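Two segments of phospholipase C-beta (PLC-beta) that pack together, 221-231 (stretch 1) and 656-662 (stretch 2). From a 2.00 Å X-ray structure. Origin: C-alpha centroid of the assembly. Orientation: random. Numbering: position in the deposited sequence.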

# COMPACT_ATOMS: atom_id res chain seq x y z
N PHE A 221 30.44 8.67 -6.04
CA PHE A 221 29.87 8.90 -7.37
C PHE A 221 28.55 9.67 -7.27
O PHE A 221 28.32 10.61 -8.03
CB PHE A 221 29.71 7.57 -8.11
CG PHE A 221 28.83 7.64 -9.34
CD1 PHE A 221 29.17 8.45 -10.41
CD2 PHE A 221 27.69 6.85 -9.44
CE1 PHE A 221 28.38 8.49 -11.55
CE2 PHE A 221 26.89 6.89 -10.57
CZ PHE A 221 27.23 7.71 -11.63
N TYR A 222 27.69 9.28 -6.33
CA TYR A 222 26.46 10.03 -6.03
C TYR A 222 26.78 11.50 -5.72
O TYR A 222 26.14 12.40 -6.27
CB TYR A 222 25.70 9.41 -4.84
CG TYR A 222 24.40 10.11 -4.48
CD1 TYR A 222 23.18 9.62 -4.92
CD2 TYR A 222 24.40 11.26 -3.69
CE1 TYR A 222 21.99 10.27 -4.60
CE2 TYR A 222 23.21 11.91 -3.37
CZ TYR A 222 22.01 11.41 -3.82
OH TYR A 222 20.83 12.04 -3.51
N LEU A 223 27.77 11.72 -4.86
CA LEU A 223 28.19 13.08 -4.49
C LEU A 223 28.66 13.87 -5.71
O LEU A 223 28.37 15.06 -5.83
CB LEU A 223 29.29 13.04 -3.43
CG LEU A 223 28.96 12.42 -2.07
CD1 LEU A 223 30.19 12.43 -1.16
CD2 LEU A 223 27.79 13.14 -1.43
N ALA A 224 29.40 13.20 -6.60
CA ALA A 224 29.89 13.81 -7.83
C ALA A 224 28.79 14.04 -8.88
O ALA A 224 28.92 14.94 -9.71
CB ALA A 224 30.99 12.95 -8.44
N LEU A 225 27.73 13.24 -8.84
CA LEU A 225 26.68 13.30 -9.87
C LEU A 225 25.65 14.37 -9.59
O LEU A 225 25.43 15.26 -10.42
CB LEU A 225 25.98 11.94 -10.01
CG LEU A 225 24.87 11.89 -11.07
CD1 LEU A 225 25.42 12.31 -12.44
CD2 LEU A 225 24.25 10.50 -11.14
N LEU A 226 24.98 14.28 -8.44
CA LEU A 226 23.89 15.20 -8.13
C LEU A 226 24.43 16.47 -7.50
O LEU A 226 25.40 16.43 -6.73
CB LEU A 226 22.84 14.56 -7.22
CG LEU A 226 21.97 13.51 -7.90
CD1 LEU A 226 22.74 12.22 -8.04
CD2 LEU A 226 20.68 13.27 -7.14
N GLU A 227 23.81 17.60 -7.85
CA GLU A 227 24.08 18.88 -7.20
C GLU A 227 23.01 19.09 -6.13
O GLU A 227 21.95 19.67 -6.39
CB GLU A 227 24.07 20.02 -8.22
CG GLU A 227 25.39 20.14 -9.00
CD GLU A 227 25.28 21.00 -10.25
OE1 GLU A 227 24.15 21.29 -10.71
OE2 GLU A 227 26.35 21.38 -10.79
N ARG A 228 23.29 18.59 -4.93
CA ARG A 228 22.40 18.75 -3.79
C ARG A 228 22.71 20.10 -3.13
O ARG A 228 23.20 20.16 -2.00
CB ARG A 228 22.56 17.58 -2.83
CG ARG A 228 22.29 16.20 -3.46
CD ARG A 228 20.85 16.04 -3.92
NE ARG A 228 19.91 16.34 -2.84
CZ ARG A 228 19.49 15.47 -1.92
NH1 ARG A 228 19.87 14.20 -1.94
NH2 ARG A 228 18.66 15.89 -0.98
N SER A 229 22.41 21.18 -3.86
CA SER A 229 22.74 22.56 -3.47
C SER A 229 22.25 22.94 -2.09
O SER A 229 22.89 23.74 -1.40
CB SER A 229 22.12 23.54 -4.47
OG SER A 229 22.66 23.35 -5.76
N GLU A 230 21.10 22.39 -1.71
CA GLU A 230 20.46 22.69 -0.43
C GLU A 230 21.31 22.32 0.80
O GLU A 230 21.12 22.89 1.87
CB GLU A 230 19.10 21.98 -0.33
CG GLU A 230 19.15 20.43 -0.30
CD GLU A 230 19.07 19.78 -1.68
OE1 GLU A 230 19.50 20.41 -2.67
OE2 GLU A 230 18.58 18.63 -1.77
N ILE A 231 22.21 21.36 0.64
CA ILE A 231 22.93 20.80 1.78
C ILE A 231 23.88 21.82 2.42
O ILE A 231 24.08 21.80 3.62
CB ILE A 231 23.70 19.50 1.40
CG1 ILE A 231 22.72 18.42 0.92
CG2 ILE A 231 24.48 18.97 2.59
CD1 ILE A 231 21.70 17.98 1.96
N ILE A 656 8.84 21.74 0.51
CA ILE A 656 9.38 20.92 -0.57
C ILE A 656 10.67 21.56 -1.07
O ILE A 656 10.65 22.67 -1.62
CB ILE A 656 8.38 20.77 -1.74
CG1 ILE A 656 7.06 20.16 -1.26
CG2 ILE A 656 8.98 19.91 -2.87
CD1 ILE A 656 7.19 18.76 -0.66
N ILE A 657 11.79 20.87 -0.87
CA ILE A 657 13.11 21.44 -1.16
C ILE A 657 13.62 21.00 -2.53
O ILE A 657 13.95 21.83 -3.37
CB ILE A 657 14.13 21.06 -0.06
CG1 ILE A 657 13.70 21.66 1.29
CG2 ILE A 657 15.52 21.56 -0.40
CD1 ILE A 657 14.46 21.11 2.47
N SER A 658 13.67 19.69 -2.74
CA SER A 658 14.20 19.14 -3.98
C SER A 658 13.67 17.74 -4.24
O SER A 658 12.93 17.18 -3.43
CB SER A 658 15.73 19.12 -3.93
OG SER A 658 16.19 18.20 -2.96
N ALA A 659 14.03 17.19 -5.39
CA ALA A 659 13.73 15.80 -5.72
C ALA A 659 14.90 15.17 -6.45
O ALA A 659 15.71 15.87 -7.05
CB ALA A 659 12.46 15.70 -6.56
N GLN A 660 14.99 13.85 -6.38
CA GLN A 660 16.06 13.10 -7.02
C GLN A 660 15.50 11.98 -7.88
O GLN A 660 14.56 11.29 -7.48
CB GLN A 660 17.01 12.49 -5.98
CG GLN A 660 17.69 13.52 -5.07
CD GLN A 660 16.80 13.99 -3.94
OE1 GLN A 660 16.18 13.18 -3.24
NE2 GLN A 660 16.72 15.31 -3.76
N PHE A 661 16.08 11.81 -9.07
CA PHE A 661 15.83 10.66 -9.93
C PHE A 661 14.35 10.46 -10.23
O PHE A 661 13.84 9.35 -10.13
CB PHE A 661 16.42 9.39 -9.31
CG PHE A 661 17.88 9.49 -9.03
CD1 PHE A 661 18.79 9.57 -10.07
CD2 PHE A 661 18.35 9.48 -7.73
CE1 PHE A 661 20.15 9.65 -9.82
CE2 PHE A 661 19.70 9.56 -7.47
CZ PHE A 661 20.60 9.65 -8.51
N LEU A 662 13.67 11.54 -10.59
CA LEU A 662 12.26 11.45 -10.95
C LEU A 662 12.05 10.68 -12.25
O LEU A 662 11.01 10.06 -12.43
CB LEU A 662 11.64 12.84 -11.07
CG LEU A 662 11.50 13.62 -9.77
CD1 LEU A 662 10.78 14.93 -10.05
CD2 LEU A 662 10.77 12.81 -8.69

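Contact between a helix end, the turn after it and the beginning of the next helix (221-231) and a strand that runs out into a loop (656-662) in phospholipase C-beta; the two segments bury 332 Å² between them, both sides summed. Ile 656 lies out of reach, and the contact opens at Ile 657, whose CG2 packs 3.6 Å from CB of Glu 230, so the aliphatic root of the acid is covered while its carboxylate extends further along the strand. Ser 658 meets that carboxylate: its OG donates a hydrogen bond to Glu 230 OE2 at 2.7 Å, the one hydrogen bond that crosses between the stretches. The same OE2 accepts from Arg 228 NE and NH2, both at 2.9 Å, in a salt bridge within the first stretch, so the serine joins an acid already held in place by its neighbour. Ala 659 turns its CB away and makes no contact, as strand alternation would suggest. Gln 660 points back toward the partner. Its NE2 lies over one face of the Arg 228 guanidinium, 3.3 Å from CZ; NE2 is also 3.5 Å from Arg 228 NE, but both are donors, so this is packing rather than a hydrogen bond. Lower on the same side chain, Gln 660 CG touches Leu 226 CD2 at 3.6 Å and Tyr 222 OH at 3.8 Å. That hydroxyl accepts a hydrogen bond from Arg 228 NH1 (2.8 Å), which ties the turn back to the helix. Phe 661, just past the strand with positive phi and psi (54°/47°), starts sideways, yet its ring reaches the helix end. Leu 226 CD1 approaches Phe 661 CZ obliquely at 3.4 Å, while Tyr 222 CE1 (3.7 Å from Phe 661 CE2) and Leu 225 CD2 (4.4 Å from Phe 661 CE1) sit at the ring edge.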